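Side-chain contacts in kallistatin (Homo sapiens, PDB 6F4V), which inhibits tissue kallikrein as a secreted serpin, forming a stable equimolar complex with the protease once its reactive site is cleaved: residues P33-A38 with S316-T321; K175-S180 with L220-K225; K185-D190 with V195-M200. All coordinates share one frame; numbering follows the deposited sequence.

Interaction 1 (P33-A38 with S316-T321)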
loop_
_atom_site.group_PDB
_atom_site.type_symbol
_atom_site.label_atom_id
_atom_site.label_comp_id
_atom_site.label_asym_id
_atom_site.label_seq_id
_atom_site.Cartn_x
_atom_site.Cartn_y
_atom_site.Cartn_z
ATOM N N PRO A 33 -2.074 0.037 0.136
ATOM C CA PRO A 33 -3.479 -0.314 0.415
ATOM C C PRO A 33 -3.739 -1.792 0.183
ATOM O O PRO A 33 -4.462 -2.411 0.968
ATOM C CB PRO A 33 -4.281 0.525 -0.576
ATOM C CG PRO A 33 -3.330 1.307 -1.395
ATOM C CD PRO A 33 -1.941 1.055 -0.922
ATOM N N LEU A 34 -3.115 -2.366 -0.845
ATOM C CA LEU A 34 -3.277 -3.776 -1.134
ATOM C C LEU A 34 -2.842 -4.651 0.038
ATOM O O LEU A 34 -3.531 -5.592 0.417
ATOM C CB LEU A 34 -2.532 -4.143 -2.438
ATOM C CG LEU A 34 -2.649 -5.637 -2.746
ATOM C CD1 LEU A 34 -4.103 -6.020 -2.938
ATOM C CD2 LEU A 34 -1.849 -6.015 -3.929
ATOM N N SER A 35 -1.713 -4.323 0.648
ATOM C CA SER A 35 -1.245 -5.088 1.794
ATOM C C SER A 35 -2.244 -5.031 2.947
ATOM O O SER A 35 -2.583 -6.073 3.543
ATOM C CB SER A 35 0.096 -4.565 2.277
ATOM O OG SER A 35 0.450 -5.147 3.516
ATOM N N ILE A 36 -2.739 -3.837 3.232
ATOM C CA ILE A 36 -3.725 -3.719 4.300
ATOM C C ILE A 36 -4.994 -4.508 3.982
ATOM O O ILE A 36 -5.474 -5.272 4.846
ATOM C CB ILE A 36 -4.051 -2.245 4.661
ATOM C CG1 ILE A 36 -2.777 -1.492 5.107
ATOM C CG2 ILE A 36 -5.129 -2.208 5.722
ATOM C CD1 ILE A 36 -2.983 0.014 5.247
ATOM N N SER A 37 -5.543 -4.309 2.783
ATOM C CA SER A 37 -6.771 -5.009 2.344
ATOM C C SER A 37 -6.628 -6.533 2.431
ATOM O O SER A 37 -7.498 -7.236 2.988
ATOM C CB SER A 37 -7.149 -4.580 0.924
ATOM O OG SER A 37 -7.539 -3.230 0.919
ATOM N N ALA A 38 -5.547 -7.064 1.864
ATOM C CA ALA A 38 -5.305 -8.501 1.894
ATOM C C ALA A 38 -5.097 -9.067 3.300
ATOM O O ALA A 38 -5.564 -10.172 3.580
ATOM C CB ALA A 38 -4.121 -8.881 1.007
ATOM N N SER A 316 -1.987 -3.635 15.594
ATOM C CA SER A 316 -1.861 -3.826 14.133
ATOM C C SER A 316 -1.036 -2.700 13.533
ATOM O O SER A 316 -1.372 -1.508 13.705
ATOM C CB SER A 316 -3.247 -3.881 13.447
ATOM O OG SER A 316 -3.146 -4.039 12.022
ATOM N N PHE A 317 0.066 -3.065 12.863
ATOM C CA PHE A 317 0.995 -2.083 12.303
ATOM C C PHE A 317 1.053 -2.175 10.803
ATOM O O PHE A 317 0.793 -3.236 10.223
ATOM C CB PHE A 317 2.395 -2.276 12.894
ATOM C CG PHE A 317 2.423 -2.154 14.384
ATOM C CD1 PHE A 317 2.320 -0.890 14.997
ATOM C CD2 PHE A 317 2.498 -3.284 15.183
ATOM C CE1 PHE A 317 2.341 -0.764 16.387
ATOM C CE2 PHE A 317 2.498 -3.160 16.579
ATOM C CZ PHE A 317 2.420 -1.913 17.168
ATOM N N HIS A 318 1.371 -1.060 10.173
ATOM C CA HIS A 318 1.671 -1.035 8.749
ATOM C C HIS A 318 2.887 -0.137 8.516
ATOM O O HIS A 318 2.928 0.977 9.024
ATOM C CB HIS A 318 0.490 -0.490 7.934
ATOM C CG HIS A 318 0.734 -0.532 6.457
ATOM N ND1 HIS A 318 0.616 -1.692 5.729
ATOM C CD2 HIS A 318 1.110 0.430 5.584
ATOM C CE1 HIS A 318 0.918 -1.438 4.464
ATOM N NE2 HIS A 318 1.233 -0.157 4.353
ATOM N N LYS A 319 3.897 -0.636 7.813
ATOM C CA LYS A 319 5.025 0.169 7.400
ATOM C C LYS A 319 5.272 -0.007 5.933
ATOM O O LYS A 319 5.020 -1.082 5.369
ATOM C CB LYS A 319 6.291 -0.215 8.155
ATOM C CG LYS A 319 6.176 -0.028 9.660
ATOM C CD LYS A 319 7.453 -0.470 10.375
ATOM C CE LYS A 319 8.416 0.677 10.603
ATOM N NZ LYS A 319 9.503 0.303 11.567
ATOM N N ALA A 320 5.773 1.046 5.323
ATOM C CA ALA A 320 6.026 1.038 3.899
ATOM C C ALA A 320 7.181 1.966 3.527
ATOM O O ALA A 320 7.398 2.988 4.196
ATOM C CB ALA A 320 4.787 1.430 3.139
ATOM N N THR A 321 7.861 1.641 2.428
ATOM C CA THR A 321 8.987 2.462 1.934
ATOM C C THR A 321 8.948 2.599 0.430
ATOM O O THR A 321 8.583 1.658 -0.273
ATOM C CB THR A 321 10.399 1.855 2.293
ATOM O OG1 THR A 321 10.531 0.565 1.660
ATOM C CG2 THR A 321 10.542 1.646 3.740
#
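Ile36 lays its CG1 methylene over one face of the His318 imidazole in a CH-pi contact, CG1 standing 3.8 Å from the ring centroid and 26° off the ring normal. The offset brings CG1 within 3.5 Å of ND1, and CD1 reaches on to His318 CG at 3.9 Å. The branched isoleucine thus covers the ring with hydrocarbon while crossing it at about a right angle. Ser35 comes from the edge instead: its CB lies in the ring plane, and OG is 3.9 Å from His318 CE1. With CG anti to the backbone N (chi1 -176°), the imidazole extends from its strand toward the helix. Its rotation is fixed by hydrogen bonds at both nitrogens, ND1 with Thr335 OG1 and NE2 with the backbone N of Ser32. Ser35 OG, bonded to Thr335 and Asn165, joins the same buried network, characteristic of the serpin shutter region. A leucine in place of the histidine would probably leave Ser32 N without its mate and cost Thr335 OG1 one of its partners. Helix 33-44 lies here against strand 312-324 and the neighbouring strand 328-340, and Ile36 also packs on Phe12 of helix 6-23.

Interaction 2 (K175-S180 with L220-K225). With NA (sodium ion), chain J.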
loop_
_atom_site.group_PDB
_atom_site.type_symbol
_atom_site.label_atom_id
_atom_site.label_comp_id
_atom_site.label_asym_id
_atom_site.label_seq_id
_atom_site.Cartn_x
_atom_site.Cartn_y
_atom_site.Cartn_z
ATOM N N LYS A 175 11.242 4.239 -19.471
ATOM C CA LYS A 175 12.003 5.414 -19.921
ATOM C C LYS A 175 12.900 5.935 -18.768
ATOM O O LYS A 175 12.531 6.878 -18.043
ATOM C CB LYS A 175 11.032 6.495 -20.389
ATOM C CG LYS A 175 10.227 6.131 -21.640
ATOM C CD LYS A 175 8.962 6.968 -21.744
ATOM C CE LYS A 175 8.001 6.427 -22.803
ATOM N NZ LYS A 175 8.400 6.908 -24.139
ATOM N N PRO A 176 14.052 5.294 -18.579
ATOM C CA PRO A 176 14.902 5.661 -17.458
ATOM C C PRO A 176 15.657 6.966 -17.651
ATOM O O PRO A 176 15.702 7.523 -18.769
ATOM C CB PRO A 176 15.896 4.499 -17.368
ATOM C CG PRO A 176 15.990 3.952 -18.754
ATOM C CD PRO A 176 14.626 4.186 -19.375
ATOM N N PHE A 177 16.233 7.434 -16.549
ATOM C CA PHE A 177 17.017 8.651 -16.504
ATOM C C PHE A 177 18.500 8.255 -16.606
ATOM O O PHE A 177 18.882 7.127 -16.263
ATOM C CB PHE A 177 16.798 9.402 -15.190
ATOM C CG PHE A 177 15.367 9.797 -14.934
ATOM C CD1 PHE A 177 14.441 8.870 -14.440
ATOM C CD2 PHE A 177 14.943 11.100 -15.153
ATOM C CE1 PHE A 177 13.124 9.244 -14.204
ATOM C CE2 PHE A 177 13.629 11.468 -14.920
ATOM C CZ PHE A 177 12.724 10.542 -14.439
ATOM N N ILE A 178 19.309 9.188 -17.091
ATOM C CA ILE A 178 20.775 9.005 -17.197
ATOM C C ILE A 178 21.354 9.631 -15.940
ATOM O O ILE A 178 21.189 10.829 -15.685
ATOM C CB ILE A 178 21.302 9.615 -18.528
ATOM C CG1 ILE A 178 20.719 8.848 -19.733
ATOM C CG2 ILE A 178 22.827 9.575 -18.615
ATOM C CD1 ILE A 178 20.584 9.682 -20.995
ATOM N N SER A 179 21.994 8.815 -15.116
ATOM C CA SER A 179 22.399 9.242 -13.783
ATOM C C SER A 179 23.469 10.341 -13.768
ATOM O O SER A 179 23.505 11.131 -12.836
ATOM C CB SER A 179 22.836 8.049 -12.937
ATOM O OG SER A 179 24.080 7.552 -13.373
ATOM N N SER A 180 24.289 10.433 -14.814
ATOM C CA SER A 180 25.245 11.566 -14.957
ATOM C C SER A 180 24.547 12.940 -15.021
ATOM O O SER A 180 25.155 13.960 -14.733
ATOM C CB SER A 180 26.153 11.363 -16.191
ATOM O OG SER A 180 25.426 11.509 -17.398
ATOM N N LEU A 220 1.447 13.029 -14.591
ATOM C CA LEU A 220 2.390 12.257 -15.402
ATOM C C LEU A 220 2.128 10.810 -15.115
ATOM O O LEU A 220 2.042 10.433 -13.940
ATOM C CB LEU A 220 3.824 12.600 -14.965
ATOM C CG LEU A 220 4.960 11.714 -15.513
ATOM C CD1 LEU A 220 5.048 11.785 -17.035
ATOM C CD2 LEU A 220 6.276 12.162 -14.914
ATOM N N ARG A 221 2.030 9.968 -16.148
ATOM C CA ARG A 221 2.017 8.538 -15.904
ATOM C C ARG A 221 3.288 7.963 -16.524
ATOM O O ARG A 221 3.549 8.202 -17.722
ATOM C CB ARG A 221 0.797 7.883 -16.530
ATOM C CG ARG A 221 0.509 6.459 -16.074
ATOM C CD ARG A 221 -0.486 5.784 -17.046
ATOM N NE ARG A 221 0.153 5.311 -18.256
ATOM C CZ ARG A 221 -0.091 5.631 -19.546
ATOM N NH1 ARG A 221 -1.022 6.461 -19.929
ATOM N NH2 ARG A 221 0.658 5.062 -20.496
ATOM N N MET A 222 4.094 7.282 -15.707
ATOM C CA MET A 222 5.294 6.609 -16.187
ATOM C C MET A 222 5.097 5.106 -16.126
ATOM O O MET A 222 4.616 4.547 -15.125
ATOM C CB MET A 222 6.526 7.015 -15.385
ATOM C CG MET A 222 6.953 8.434 -15.643
ATOM S SD MET A 222 8.410 8.895 -14.690
ATOM C CE MET A 222 9.657 7.986 -15.591
ATOM N N ASP A 223 5.453 4.450 -17.215
ATOM C CA ASP A 223 5.298 3.012 -17.295
ATOM C C ASP A 223 6.546 2.353 -16.761
ATOM O O ASP A 223 7.658 2.860 -16.942
ATOM C CB ASP A 223 5.013 2.572 -18.744
ATOM C CG ASP A 223 3.602 2.998 -19.211
ATOM O OD1 ASP A 223 2.640 2.861 -18.431
ATOM O OD2 ASP A 223 3.452 3.597 -20.279
ATOM N N TYR A 224 6.342 1.213 -16.121
ATOM C CA TYR A 224 7.411 0.291 -15.778
ATOM C C TYR A 224 7.498 -0.812 -16.827
ATOM O O TYR A 224 6.550 -1.048 -17.587
ATOM C CB TYR A 224 7.160 -0.336 -14.432
ATOM C CG TYR A 224 7.137 0.636 -13.273
ATOM C CD1 TYR A 224 8.310 1.271 -12.849
ATOM C CD2 TYR A 224 5.951 0.957 -12.628
ATOM C CE1 TYR A 224 8.310 2.145 -11.791
ATOM C CE2 TYR A 224 5.932 1.864 -11.575
ATOM C CZ TYR A 224 7.102 2.427 -11.135
ATOM O OH TYR A 224 7.087 3.325 -10.094
ATOM N N LYS A 225 8.635 -1.493 -16.877
ATOM C CA LYS A 225 8.760 -2.719 -17.663
ATOM C C LYS A 225 8.025 -3.807 -16.905
ATOM O O LYS A 225 8.441 -4.179 -15.804
ATOM C CB LYS A 225 10.230 -3.066 -17.880
ATOM C CG LYS A 225 10.888 -2.032 -18.767
ATOM C CD LYS A 225 12.334 -2.369 -19.085
ATOM C CE LYS A 225 12.981 -1.219 -19.826
ATOM N NZ LYS A 225 14.382 -1.559 -20.188
HETATM NA NA NA J . 4.837 -1.814 -18.758
HETATM O O HOH W 1 8.930 5.037 -17.999
HETATM O O HOH W 2 3.177 -0.419 -17.857
HETATM O O HOH W 3 6.197 -3.369 -20.108
HETATM O O HOH W 4 5.234 -0.538 -20.635
#
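The Phe177 ring receives the Met222 methyl obliquely, CE lying 3.9 Å from Phe177 CE1. The position, where the chain leaves strand 159-172 and passes strand 217-223, corresponds to the breach of the main serpin sheet. Trp173 gathers these groups into one apolar cluster, touching Met222, meeting Phe177 edge-to-face and lying with its plane about 10° from that of the Tyr224 ring, which Phe169 in turn meets edge-to-face. The third flat group, the Arg221 guanidinium, has the Asp223 carboxylate at its edge. NH2 donates to the syn lone pair of Asp223 OD2 over 3.2 Å, only 13° out of the guanidinium plane, whereas the bond from NE to OD1 is weak.

Methionine suits its place because an unbranched, flexible chain can reach across to the loop. The Met222 chain runs out extended, then bends at its last torsion (chi3 74°), which turns CE to Phe177 and to Lys175 O, 3.9 Å away. The Lys175 ammonium leads away from this contact and is held by Tyr265 OH and His206 O.

Water 1 links the two backbones, accepting from Lys175 N at 2.9 Å and donating to Asp223 O at 2.7 Å. Next along the chain comes the sodium ion, coordinated by the carbonyls of Tyr224 and Gly226 and by three waters. One of these, water 2, also donates weakly to Asp223 OD1, so the carboxylate that pairs with Arg221 lies in the ion's second shell. Tyr224 O stands 2.2 Å from the sodium.

Interaction 3 (K185-D190 with V195-M200)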
loop_
_atom_site.group_PDB
_atom_site.type_symbol
_atom_site.label_atom_id
_atom_site.label_comp_id
_atom_site.label_asym_id
_atom_site.label_seq_id
_atom_site.Cartn_x
_atom_site.Cartn_y
_atom_site.Cartn_z
ATOM N N LYS A 185 19.126 20.085 -6.640
ATOM C CA LYS A 185 18.256 21.226 -6.983
ATOM C C LYS A 185 17.360 21.605 -5.809
ATOM O O LYS A 185 17.123 20.805 -4.891
ATOM C CB LYS A 185 17.354 20.903 -8.167
ATOM C CG LYS A 185 18.053 20.658 -9.487
ATOM C CD LYS A 185 18.505 21.951 -10.159
ATOM C CE LYS A 185 19.726 21.693 -11.003
ATOM N NZ LYS A 185 20.140 22.918 -11.725
ATOM N N ASP A 186 16.811 22.807 -5.871
ATOM C CA ASP A 186 15.914 23.272 -4.840
ATOM C C ASP A 186 14.537 22.573 -4.958
ATOM O O ASP A 186 14.045 22.348 -6.055
ATOM C CB ASP A 186 15.726 24.770 -4.924
ATOM C CG ASP A 186 16.934 25.538 -4.418
ATOM O OD1 ASP A 186 17.835 24.954 -3.755
ATOM O OD2 ASP A 186 16.934 26.737 -4.674
ATOM N N PHE A 187 13.989 22.223 -3.811
ATOM C CA PHE A 187 12.656 21.638 -3.697
ATOM C C PHE A 187 11.916 22.494 -2.686
ATOM O O PHE A 187 12.344 22.622 -1.537
ATOM C CB PHE A 187 12.763 20.184 -3.220
ATOM C CG PHE A 187 11.457 19.438 -3.234
ATOM C CD1 PHE A 187 10.549 19.583 -2.199
ATOM C CD2 PHE A 187 11.154 18.580 -4.266
ATOM C CE1 PHE A 187 9.346 18.874 -2.212
ATOM C CE2 PHE A 187 9.964 17.883 -4.296
ATOM C CZ PHE A 187 9.063 18.029 -3.265
ATOM N N TYR A 188 10.796 23.058 -3.116
ATOM C CA TYR A 188 10.023 24.039 -2.349
ATOM C C TYR A 188 8.943 23.309 -1.574
ATOM O O TYR A 188 7.873 23.037 -2.090
ATOM C CB TYR A 188 9.447 25.115 -3.294
ATOM C CG TYR A 188 10.527 25.649 -4.233
ATOM C CD1 TYR A 188 11.575 26.434 -3.751
ATOM C CD2 TYR A 188 10.536 25.308 -5.593
ATOM C CE1 TYR A 188 12.577 26.885 -4.599
ATOM C CE2 TYR A 188 11.538 25.756 -6.452
ATOM C CZ TYR A 188 12.559 26.550 -5.936
ATOM O OH TYR A 188 13.563 26.985 -6.763
ATOM N N VAL A 189 9.269 22.973 -0.337
ATOM C CA VAL A 189 8.372 22.250 0.568
ATOM C C VAL A 189 7.134 23.094 0.830
ATOM O O VAL A 189 5.987 22.615 0.726
ATOM C CB VAL A 189 9.108 21.898 1.868
ATOM C CG1 VAL A 189 8.166 21.262 2.906
ATOM C CG2 VAL A 189 10.296 20.997 1.569
ATOM N N ASP A 190 7.350 24.364 1.158
ATOM C CA ASP A 190 6.242 25.303 1.251
ATOM C C ASP A 190 6.793 26.708 1.002
ATOM O O ASP A 190 7.931 26.843 0.587
ATOM C CB ASP A 190 5.522 25.152 2.609
ATOM C CG ASP A 190 6.400 25.513 3.809
ATOM O OD1 ASP A 190 7.377 26.302 3.706
ATOM O OD2 ASP A 190 6.089 25.011 4.901
ATOM N N VAL A 195 14.463 22.809 0.436
ATOM C CA VAL A 195 15.495 21.808 0.707
ATOM C C VAL A 195 16.223 21.491 -0.576
ATOM O O VAL A 195 15.808 21.897 -1.647
ATOM C CB VAL A 195 14.914 20.528 1.347
ATOM C CG1 VAL A 195 14.216 20.854 2.671
ATOM C CG2 VAL A 195 13.960 19.820 0.396
ATOM N N ARG A 196 17.321 20.761 -0.461
ATOM C CA ARG A 196 18.096 20.360 -1.620
ATOM C C ARG A 196 17.881 18.897 -1.860
ATOM O O ARG A 196 17.947 18.121 -0.937
ATOM C CB ARG A 196 19.590 20.580 -1.399
ATOM C CG ARG A 196 19.959 22.026 -1.175
ATOM C CD ARG A 196 21.036 22.453 -2.151
ATOM N NE ARG A 196 20.453 22.980 -3.380
ATOM C CZ ARG A 196 21.119 23.222 -4.503
ATOM N NH1 ARG A 196 20.466 23.743 -5.527
ATOM N NH2 ARG A 196 22.408 22.933 -4.625
ATOM N N VAL A 197 17.665 18.522 -3.111
ATOM C CA VAL A 197 17.460 17.110 -3.461
ATOM C C VAL A 197 18.184 16.807 -4.753
ATOM O O VAL A 197 18.247 17.670 -5.625
ATOM C CB VAL A 197 15.957 16.749 -3.617
ATOM C CG1 VAL A 197 15.174 17.217 -2.419
ATOM C CG2 VAL A 197 15.343 17.362 -4.862
ATOM N N PRO A 198 18.699 15.574 -4.897
ATOM C CA PRO A 198 19.170 15.175 -6.225
ATOM C C PRO A 198 17.990 15.124 -7.195
ATOM O O PRO A 198 17.017 14.425 -6.931
ATOM C CB PRO A 198 19.784 13.786 -6.017
ATOM C CG PRO A 198 19.699 13.476 -4.578
ATOM C CD PRO A 198 18.915 14.538 -3.871
ATOM N N MET A 199 18.063 15.919 -8.244
ATOM C CA MET A 199 17.043 16.011 -9.252
ATOM C C MET A 199 17.492 15.298 -10.512
ATOM O O MET A 199 18.499 15.666 -11.137
ATOM C CB MET A 199 16.714 17.484 -9.538
ATOM C CG MET A 199 15.451 17.695 -10.366
ATOM S SD MET A 199 13.920 17.293 -9.464
ATOM C CE MET A 199 13.807 18.668 -8.348
ATOM N N MET A 200 16.740 14.271 -10.879
ATOM C CA MET A 200 16.970 13.540 -12.117
ATOM C C MET A 200 16.400 14.349 -13.245
ATOM O O MET A 200 15.449 15.110 -13.042
ATOM C CB MET A 200 16.297 12.144 -12.081
ATOM C CG MET A 200 16.606 11.419 -10.803
ATOM S SD MET A 200 16.020 9.746 -10.740
ATOM C CE MET A 200 14.235 10.063 -10.675
#
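Lys185 presses its CG against Met199 CB at 3.4 Å, tighter than usual for two carbons, as the side chains cross at about a right angle. Here the lysine acts through its aliphatic stem: the bend at chi2 (-77°) turns CD and the ammonium away from the methionine. Farther along the same face, the Phe187 CB fits between two valines, 3.8 Å from Val195 CG2 and 3.9 Å from Val197 CG1. Val195 CG2, the branch set between its backbone N and carbonyl carbon, in turn fills the hollow between Phe187 CB and Val189 CG2, the latter 4.0 Å away. Beta-branched valines suit extended strands, and their compact forks interlock with the base of the aromatic side chain.

The other face carries an ion pair. Asp186 and Arg196 form a non-hydrogen-bonded antiparallel pair, and Asp186 OD1 takes two weak hydrogen bonds of a salt bridge, from NE at 3.3 Å and NH1 at 3.4 Å. Carboxylate and guanidinium planes are 70° apart, far from a flat two-pronged pairing. The guanidinium also passes over the backbone N of Lys185. Flanking this pair, Lys185 with Val197 and Phe187 with Val195 are hydrogen-bonded pairs, each joined by two backbone bonds.

The arrangement is a twisted beta hairpin, with short segment axes at 123°, and a classic bulge sets Val189 and Asp190 opposite Thr193. As in other serpins, these strands belong to sheet C. Strand 183-188 is outermost within this chain, although Tyr188 makes backbone hydrogen bonds to another chain; strand 193-202 is flanked on its other side by strand 269-282, where Val197 and Met199 pack on Pro273.

Overall arrangement
Interaction 1 lies deep in the fold, about 4 Å from the centre of the chain, whereas interactions 2 and 3 lie toward one end, about 23 and 26 Å from that centre. Interactions 2 and 3 are 19 Å apart between centres yet touch directly: Phe177 CD2 packs on Met200 CB at 3.5 Å, joining the apolar cluster of the loop to the hairpin. Interaction 1 touches neither; its nearest atoms are about 10 Å from interaction 2 and about 14 Å from interaction 3. The sodium ion belongs to interaction 2, whose strand 217-223 directly follows the turn bearing Asp212, Arg213 and Tyr214 of the bound glycan's pocket.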